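Local structure of cellulase IBT99 (Metagenomes, 6WBT) at residues A[132-146]-A[160-172]. The protein probably hydrolyses 6-phosphorylated alpha-glucosides as a family 4 glycosidase that binds NAD and manganese. Residues are numbered along the deposited sequence; the frame is centred on the assembly and turned at random.
With MN (manganese (II) ion), chain E; NAD (nicotinamide-adenine-dinucleotide), chain G; G6P (6-O-phosphono-alpha-D-glucopyranose), chain F.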
loop_
_atom_site.group_PDB
_atom_site.type_symbol
_atom_site.label_atom_id
_atom_site.label_comp_id
_atom_site.label_asym_id
_atom_site.label_seq_id
_atom_site.Cartn_x
_atom_site.Cartn_y
_atom_site.Cartn_z
ATOM N N ASP A 132 21.618 24.079 -6.418
ATOM C CA ASP A 132 21.674 25.236 -5.531
ATOM C C ASP A 132 22.122 26.494 -6.265
ATOM O O ASP A 132 21.775 27.606 -5.852
ATOM C CB ASP A 132 22.600 24.945 -4.351
ATOM C CG ASP A 132 22.111 23.787 -3.501
ATOM O OD1 ASP A 132 20.883 23.666 -3.309
ATOM O OD2 ASP A 132 22.953 22.995 -3.030
ATOM N N TYR A 133 22.894 26.343 -7.346
ATOM C CA TYR A 133 23.247 27.497 -8.167
ATOM C C TYR A 133 22.005 28.128 -8.780
ATOM O O TYR A 133 21.842 29.354 -8.765
ATOM C CB TYR A 133 24.230 27.082 -9.265
ATOM C CG TYR A 133 25.663 26.956 -8.807
ATOM C CD1 TYR A 133 26.164 27.758 -7.791
ATOM C CD2 TYR A 133 26.519 26.035 -9.396
ATOM C CE1 TYR A 133 27.475 27.647 -7.374
ATOM C CE2 TYR A 133 27.832 25.914 -8.985
ATOM C CZ TYR A 133 28.305 26.723 -7.974
ATOM O OH TYR A 133 29.613 26.606 -7.561
ATOM N N CYS A 134 21.110 27.300 -9.323
ATOM C CA CYS A 134 19.925 27.823 -9.989
ATOM C C CYS A 134 18.883 28.309 -8.991
ATOM O O CYS A 134 18.138 29.251 -9.286
ATOM C CB CYS A 134 19.331 26.758 -10.907
ATOM S SG CYS A 134 20.492 26.127 -12.138
ATOM N N GLU A 135 18.809 27.684 -7.814
ATOM C CA GLU A 135 17.918 28.185 -6.774
ATOM C C GLU A 135 18.348 29.560 -6.281
ATOM O O GLU A 135 17.509 30.342 -5.820
ATOM C CB GLU A 135 17.868 27.202 -5.604
ATOM C CG GLU A 135 17.242 25.856 -5.928
ATOM C CD GLU A 135 15.749 25.952 -6.170
ATOM O OE1 GLU A 135 15.253 25.283 -7.098
ATOM O OE2 GLU A 135 15.074 26.701 -5.433
ATOM N N GLU A 136 19.639 29.875 -6.374
ATOM C CA GLU A 136 20.184 31.109 -5.827
ATOM C C GLU A 136 20.373 32.195 -6.878
ATOM O O GLU A 136 20.116 33.371 -6.600
ATOM C CB GLU A 136 21.525 30.824 -5.139
ATOM C CG GLU A 136 21.837 31.716 -3.944
ATOM C CD GLU A 136 23.161 31.363 -3.288
ATOM O OE1 GLU A 136 24.198 31.397 -3.983
ATOM O OE2 GLU A 136 23.164 31.043 -2.081
ATOM N N TYR A 137 20.806 31.826 -8.080
ATOM C CA TYR A 137 21.155 32.784 -9.124
ATOM C C TYR A 137 20.175 32.815 -10.286
ATOM O O TYR A 137 19.909 33.889 -10.829
ATOM C CB TYR A 137 22.559 32.481 -9.665
ATOM C CG TYR A 137 23.662 32.598 -8.635
ATOM C CD1 TYR A 137 23.588 33.530 -7.609
ATOM C CD2 TYR A 137 24.778 31.771 -8.688
ATOM C CE1 TYR A 137 24.594 33.638 -6.666
ATOM C CE2 TYR A 137 25.789 31.872 -7.750
ATOM C CZ TYR A 137 25.691 32.807 -6.742
ATOM O OH TYR A 137 26.697 32.909 -5.806
ATOM N N ALA A 138 19.628 31.671 -10.688
ATOM C CA ALA A 138 18.823 31.613 -11.897
ATOM C C ALA A 138 17.425 32.175 -11.651
ATOM O O ALA A 138 17.068 32.585 -10.542
ATOM C CB ALA A 138 18.749 30.183 -12.423
ATOM N N SER A 139 16.630 32.196 -12.716
ATOM C CA SER A 139 15.258 32.667 -12.636
ATOM C C SER A 139 14.437 31.769 -11.719
ATOM O O SER A 139 14.740 30.591 -11.517
ATOM C CB SER A 139 14.626 32.709 -14.028
ATOM O OG SER A 139 13.226 32.912 -13.946
ATOM N N LYS A 140 13.374 32.346 -11.158
ATOM C CA LYS A 140 12.486 31.590 -10.286
ATOM C C LYS A 140 11.651 30.568 -11.044
ATOM O O LYS A 140 11.060 29.685 -10.413
ATOM C CB LYS A 140 11.574 32.545 -9.508
ATOM C CG LYS A 140 12.150 33.012 -8.174
ATOM C CD LYS A 140 13.451 33.783 -8.349
ATOM C CE LYS A 140 14.088 34.105 -7.009
ATOM N NZ LYS A 140 15.405 34.781 -7.173
ATOM N N LYS A 141 11.593 30.661 -12.372
ATOM C CA LYS A 141 10.945 29.659 -13.210
ATOM C C LYS A 141 11.956 28.895 -14.059
ATOM O O LYS A 141 11.654 28.500 -15.188
ATOM C CB LYS A 141 9.885 30.302 -14.104
ATOM C CG LYS A 141 8.591 30.659 -13.393
ATOM C CD LYS A 141 7.498 30.993 -14.396
ATOM C CE LYS A 141 6.161 31.225 -13.711
ATOM N NZ LYS A 141 5.067 31.436 -14.701
ATOM N N TYR A 142 13.158 28.682 -13.529
ATOM C CA TYR A 142 14.191 27.990 -14.281
ATOM C C TYR A 142 13.814 26.527 -14.490
ATOM O O TYR A 142 12.929 25.979 -13.827
ATOM C CB TYR A 142 15.537 28.084 -13.558
ATOM C CG TYR A 142 15.664 27.161 -12.365
ATOM C CD1 TYR A 142 15.214 27.548 -11.109
ATOM C CD2 TYR A 142 16.238 25.902 -12.493
ATOM C CE1 TYR A 142 15.328 26.707 -10.018
ATOM C CE2 TYR A 142 16.352 25.054 -11.411
ATOM C CZ TYR A 142 15.899 25.461 -10.177
ATOM O OH TYR A 142 16.017 24.615 -9.098
ATOM N N TRP A 143 14.503 25.890 -15.432
ATOM C CA TRP A 143 14.341 24.465 -15.679
ATOM C C TRP A 143 15.699 23.858 -15.982
ATOM O O TRP A 143 16.454 24.398 -16.797
ATOM C CB TRP A 143 13.374 24.195 -16.837
ATOM C CG TRP A 143 11.934 24.310 -16.454
ATOM C CD1 TRP A 143 11.043 25.248 -16.888
ATOM C CD2 TRP A 143 11.215 23.460 -15.552
ATOM N NE1 TRP A 143 9.813 25.031 -16.316
ATOM C CE2 TRP A 143 9.892 23.940 -15.492
ATOM C CE3 TRP A 143 11.561 22.339 -14.792
ATOM C CZ2 TRP A 143 8.916 23.341 -14.700
ATOM C CZ3 TRP A 143 10.589 21.744 -14.007
ATOM C CH2 TRP A 143 9.282 22.246 -13.967
ATOM N N ILE A 144 16.004 22.746 -15.327
ATOM C CA ILE A 144 17.238 22.008 -15.562
ATOM C C ILE A 144 16.858 20.706 -16.254
ATOM O O ILE A 144 16.444 19.739 -15.601
ATOM C CB ILE A 144 18.009 21.740 -14.265
ATOM C CG1 ILE A 144 18.329 23.052 -13.558
ATOM C CG2 ILE A 144 19.285 20.966 -14.570
ATOM C CD1 ILE A 144 19.071 22.861 -12.264
ATOM N N VAL A 145 17.000 20.672 -17.573
ATOM C CA VAL A 145 16.770 19.444 -18.313
ATOM C C VAL A 145 18.033 18.595 -18.224
ATOM O O VAL A 145 18.933 18.700 -19.069
ATOM C CB VAL A 145 16.365 19.739 -19.774
ATOM C CG1 VAL A 145 16.180 18.441 -20.534
ATOM C CG2 VAL A 145 15.078 20.560 -19.800
ATOM N N ASN A 146 18.114 17.770 -17.183
ATOM C CA ASN A 146 19.313 16.989 -16.915
ATOM C C ASN A 146 19.280 15.694 -17.714
ATOM O O ASN A 146 18.310 14.934 -17.640
ATOM C CB ASN A 146 19.428 16.704 -15.422
ATOM C CG ASN A 146 20.589 15.788 -15.091
ATOM O OD1 ASN A 146 21.624 15.804 -15.758
ATOM N ND2 ASN A 146 20.419 14.974 -14.056
ATOM N N LYS A 160 15.722 13.147 -3.442
ATOM C CA LYS A 160 15.740 13.026 -1.989
ATOM C C LYS A 160 16.334 14.259 -1.324
ATOM O O LYS A 160 15.844 14.697 -0.277
ATOM C CB LYS A 160 16.518 11.778 -1.568
ATOM C CG LYS A 160 16.534 11.551 -0.065
ATOM C CD LYS A 160 16.872 10.109 0.276
ATOM C CE LYS A 160 16.749 9.862 1.773
ATOM N NZ LYS A 160 16.893 8.425 2.139
ATOM N N LEU A 161 17.394 14.827 -1.902
ATOM C CA LEU A 161 18.049 15.957 -1.252
ATOM C C LEU A 161 17.356 17.271 -1.596
ATOM O O LEU A 161 17.109 18.101 -0.713
ATOM C CB LEU A 161 19.528 15.993 -1.638
ATOM C CG LEU A 161 20.399 14.882 -1.049
ATOM C CD1 LEU A 161 21.786 14.904 -1.663
ATOM C CD2 LEU A 161 20.484 15.007 0.469
ATOM N N ARG A 162 17.022 17.468 -2.872
ATOM C CA ARG A 162 16.378 18.682 -3.368
ATOM C C ARG A 162 15.064 18.282 -4.030
ATOM O O ARG A 162 14.970 18.228 -5.266
ATOM C CB ARG A 162 17.284 19.433 -4.343
ATOM C CG ARG A 162 18.097 20.555 -3.713
ATOM C CD ARG A 162 19.071 20.040 -2.668
ATOM N NE ARG A 162 19.953 21.098 -2.182
ATOM C CZ ARG A 162 20.817 20.947 -1.184
ATOM N NH1 ARG A 162 20.911 19.781 -0.561
ATOM N NH2 ARG A 162 21.584 21.960 -0.804
ATOM N N PRO A 163 14.028 17.987 -3.239
ATOM C CA PRO A 163 12.756 17.557 -3.840
ATOM C C PRO A 163 12.031 18.671 -4.576
ATOM O O PRO A 163 11.252 18.385 -5.493
ATOM C CB PRO A 163 11.946 17.060 -2.634
ATOM C CG PRO A 163 12.939 16.915 -1.508
ATOM C CD PRO A 163 13.980 17.952 -1.769
ATOM N N LYS A 164 12.259 19.928 -4.201
ATOM C CA LYS A 164 11.586 21.063 -4.817
ATOM C C LYS A 164 12.296 21.578 -6.062
ATOM O O LYS A 164 11.865 22.588 -6.629
ATOM C CB LYS A 164 11.447 22.206 -3.804
ATOM C CG LYS A 164 10.673 21.842 -2.547
ATOM C CD LYS A 164 9.203 21.602 -2.845
ATOM C CE LYS A 164 8.410 21.419 -1.561
ATOM N NZ LYS A 164 8.530 22.606 -0.668
ATOM N N ALA A 165 13.363 20.914 -6.501
ATOM C CA ALA A 165 14.131 21.396 -7.640
ATOM C C ALA A 165 13.318 21.303 -8.925
ATOM O O ALA A 165 12.620 20.315 -9.170
ATOM C CB ALA A 165 15.425 20.596 -7.783
ATOM N N ARG A 166 13.414 22.347 -9.749
ATOM C CA ARG A 166 12.745 22.378 -11.049
ATOM C C ARG A 166 13.664 21.702 -12.063
ATOM O O ARG A 166 14.308 22.339 -12.901
ATOM C CB ARG A 166 12.402 23.810 -11.444
ATOM C CG ARG A 166 11.855 24.640 -10.291
ATOM C CD ARG A 166 11.392 26.020 -10.736
ATOM N NE ARG A 166 10.016 26.012 -11.225
ATOM C CZ ARG A 166 9.676 26.057 -12.509
ATOM N NH1 ARG A 166 8.397 26.044 -12.859
ATOM N NH2 ARG A 166 10.614 26.120 -13.443
ATOM N N ILE A 167 13.725 20.375 -11.971
ATOM C CA ILE A 167 14.632 19.564 -12.770
ATOM C C ILE A 167 13.846 18.425 -13.405
ATOM O O ILE A 167 12.882 17.911 -12.829
ATOM C CB ILE A 167 15.805 19.025 -11.917
ATOM C CG1 ILE A 167 16.819 18.269 -12.781
ATOM C CG2 ILE A 167 15.292 18.144 -10.785
ATOM C CD1 ILE A 167 17.982 17.700 -11.998
ATOM N N ILE A 168 14.253 18.045 -14.614
ATOM C CA ILE A 168 13.667 16.917 -15.328
ATOM C C ILE A 168 14.803 16.066 -15.879
ATOM O O ILE A 168 15.597 16.537 -16.704
ATOM C CB ILE A 168 12.720 17.368 -16.454
ATOM C CG1 ILE A 168 12.430 16.207 -17.410
ATOM C CG2 ILE A 168 13.281 18.579 -17.192
ATOM C CD1 ILE A 168 11.466 16.556 -18.520
ATOM N N ASN A 169 14.887 14.822 -15.421
ATOM C CA ASN A 169 15.931 13.894 -15.834
ATOM C C ASN A 169 15.416 13.020 -16.968
ATOM O O ASN A 169 14.358 12.393 -16.843
ATOM C CB ASN A 169 16.384 13.031 -14.657
ATOM C CG ASN A 169 16.777 13.858 -13.446
ATOM O OD1 ASN A 169 17.922 14.289 -13.321
ATOM N ND2 ASN A 169 15.824 14.082 -12.548
ATOM N N ILE A 170 16.164 12.977 -18.070
ATOM C CA ILE A 170 15.765 12.259 -19.270
ATOM C C ILE A 170 16.912 11.357 -19.716
ATOM O O ILE A 170 17.991 11.345 -19.124
ATOM C CB ILE A 170 15.345 13.213 -20.407
ATOM C CG1 ILE A 170 16.494 14.163 -20.755
ATOM C CG2 ILE A 170 14.098 13.992 -20.021
ATOM C CD1 ILE A 170 16.202 15.067 -21.933
ATOM N N CYS A 171 16.661 10.600 -20.782
ATOM C CA CYS A 171 17.644 9.683 -21.343
ATOM C C CYS A 171 17.287 9.424 -22.799
ATOM O O CYS A 171 16.109 9.372 -23.159
ATOM C CB CYS A 171 17.688 8.364 -20.563
ATOM S SG CYS A 171 18.748 7.095 -21.289
ATOM N N ASP A 172 18.316 9.260 -23.629
ATOM C CA ASP A 172 18.125 9.058 -25.060
ATOM C C ASP A 172 18.267 7.602 -25.488
ATOM O O ASP A 172 18.095 7.303 -26.673
ATOM C CB ASP A 172 19.111 9.925 -25.854
ATOM C CG ASP A 172 20.527 9.382 -25.826
ATOM O OD1 ASP A 172 20.929 8.810 -24.793
ATOM O OD2 ASP A 172 21.241 9.524 -26.840
HETATM MN MN MN E . 21.101 7.026 -20.713
HETATM P PA NAD G . 33.137 14.646 -21.648
HETATM O O1A NAD G . 34.015 14.045 -20.603
HETATM O O2A NAD G . 33.639 14.676 -23.054
HETATM O O5B NAD G . 32.730 16.131 -21.193
HETATM C C5B NAD G . 32.101 16.334 -19.897
HETATM C C4B NAD G . 32.292 17.769 -19.471
HETATM O O4B NAD G . 31.719 17.969 -18.150
HETATM C C3B NAD G . 33.748 18.256 -19.366
HETATM O O3B NAD G . 33.885 19.498 -20.043
HETATM C C2B NAD G . 33.939 18.446 -17.857
HETATM O O2B NAD G . 34.953 19.366 -17.515
HETATM C C1B NAD G . 32.537 18.887 -17.466
HETATM N N9A NAD G . 32.261 18.808 -16.035
HETATM C C8A NAD G . 32.715 17.852 -15.162
HETATM N N7A NAD G . 32.315 18.038 -13.929
HETATM C C5A NAD G . 31.556 19.197 -13.986
HETATM C C6A NAD G . 30.859 19.920 -12.998
HETATM N N6A NAD G . 30.817 19.566 -11.717
HETATM N N1A NAD G . 30.205 21.039 -13.389
HETATM C C2A NAD G . 30.253 21.390 -14.680
HETATM N N3A NAD G . 30.874 20.789 -15.692
HETATM C C4A NAD G . 31.516 19.685 -15.279
HETATM O O3 NAD G . 31.720 13.896 -21.629
HETATM P PN NAD G . 30.764 13.359 -22.801
HETATM O O1N NAD G . 30.517 14.466 -23.771
HETATM O O2N NAD G . 31.309 12.068 -23.316
HETATM O O5D NAD G . 29.425 13.075 -21.968
HETATM C C5D NAD G . 28.881 14.159 -21.175
HETATM C C4D NAD G . 27.797 13.621 -20.276
HETATM O O4D NAD G . 26.647 13.269 -21.079
HETATM C C3D NAD G . 28.147 12.343 -19.499
HETATM O O3D NAD G . 27.715 12.468 -18.151
HETATM C C2D NAD G . 27.318 11.299 -20.254
HETATM O O2D NAD G . 27.082 10.098 -19.538
HETATM C C1D NAD G . 26.055 12.103 -20.531
HETATM N N1N NAD G . 25.190 11.470 -21.565
HETATM C C2N NAD G . 24.023 10.858 -21.194
HETATM C C3N NAD G . 23.217 10.239 -22.138
HETATM C C7N NAD G . 21.918 9.634 -21.671
HETATM O O7N NAD G . 21.507 8.605 -22.199
HETATM N N7N NAD G . 21.249 10.272 -20.720
HETATM C C4N NAD G . 23.628 10.219 -23.467
HETATM C C5N NAD G . 24.787 10.869 -23.833
HETATM C C6N NAD G . 25.551 11.490 -22.869
HETATM C C1 G6P F . 23.279 6.143 -25.041
HETATM C C2 G6P F . 23.139 5.920 -23.538
HETATM C C3 G6P F . 24.233 6.652 -22.770
HETATM C C4 G6P F . 25.602 6.319 -23.350
HETATM C C5 G6P F . 25.597 6.601 -24.847
HETATM C C6 G6P F . 26.952 6.338 -25.499
HETATM O O1 G6P F . 23.035 7.520 -25.345
HETATM O O2 G6P F . 21.858 6.390 -23.102
HETATM O O3 G6P F . 24.186 6.274 -21.391
HETATM O O4 G6P F . 26.608 7.111 -22.708
HETATM O O5 G6P F . 24.597 5.792 -25.467
HETATM O O6 G6P F . 27.937 6.019 -24.519
HETATM P P G6P F . 29.496 6.033 -24.922
HETATM O O1P G6P F . 30.073 4.836 -24.208
HETATM O O2P G6P F . 29.996 7.371 -24.433
HETATM O O3P G6P F . 29.474 5.902 -26.427
#
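Asn146 ND2 donates to Asn169 OD1 (2.7 Å) in that carbonyl's plane, though the two amides stand 79° apart; Asn146 OD1 is hydrogen-bonded to Ser148 OG. Around this pair strands 143-146 and 167-170 run parallel, joined by backbone bonds from Ile144 N to Arg166 O, Ile168 N to Ile144 O, Asn146 N to Ile168 O and Ile170 N to Asn146 O. On the other face, covered by helix 321-334, Val145 CG2 meets Ile168 CG2.

Before the strands, Arg166 threads between two rings. Its CB lies over a face of Tyr142, 4.2 Å from the ring centroid, while the other face of that ring takes Cys134 CB. A bend at chi3 (86°) then swings the guanidinium over the six-membered ring of Trp143 in a cation-pi contact, with Arg166 CZ 4.0 Å from the centroid. Lys141 CA covers the guanidinium's opposite face, and Tyr142 O sits at its edge. A serine in place of Trp143 would probably cost the guanidinium its aromatic bed and leave it freer to swing.

Arg162 NE bonds the syn lone pair of Asp132 OD1 (3.0 Å), and Arg162 NH2 completes a salt bridge at Asp132 OD2 (2.8 Å), carboxylate and guanidinium planes 50° apart. This bridge ties the preceding helix, 114-136, to the end of helix 151-161.

Past strand 167-170, Cys171 SG binds the manganese at 2.4 Å, alongside His201, and Asp172 OD1 accepts from O1 of the sugar phosphate. Strand 143-146, helix 151-161 and strand 167-170 form a beta-alpha-beta crossover of a Rossmann-type domain, its second strand leading into the NAD, metal and substrate site.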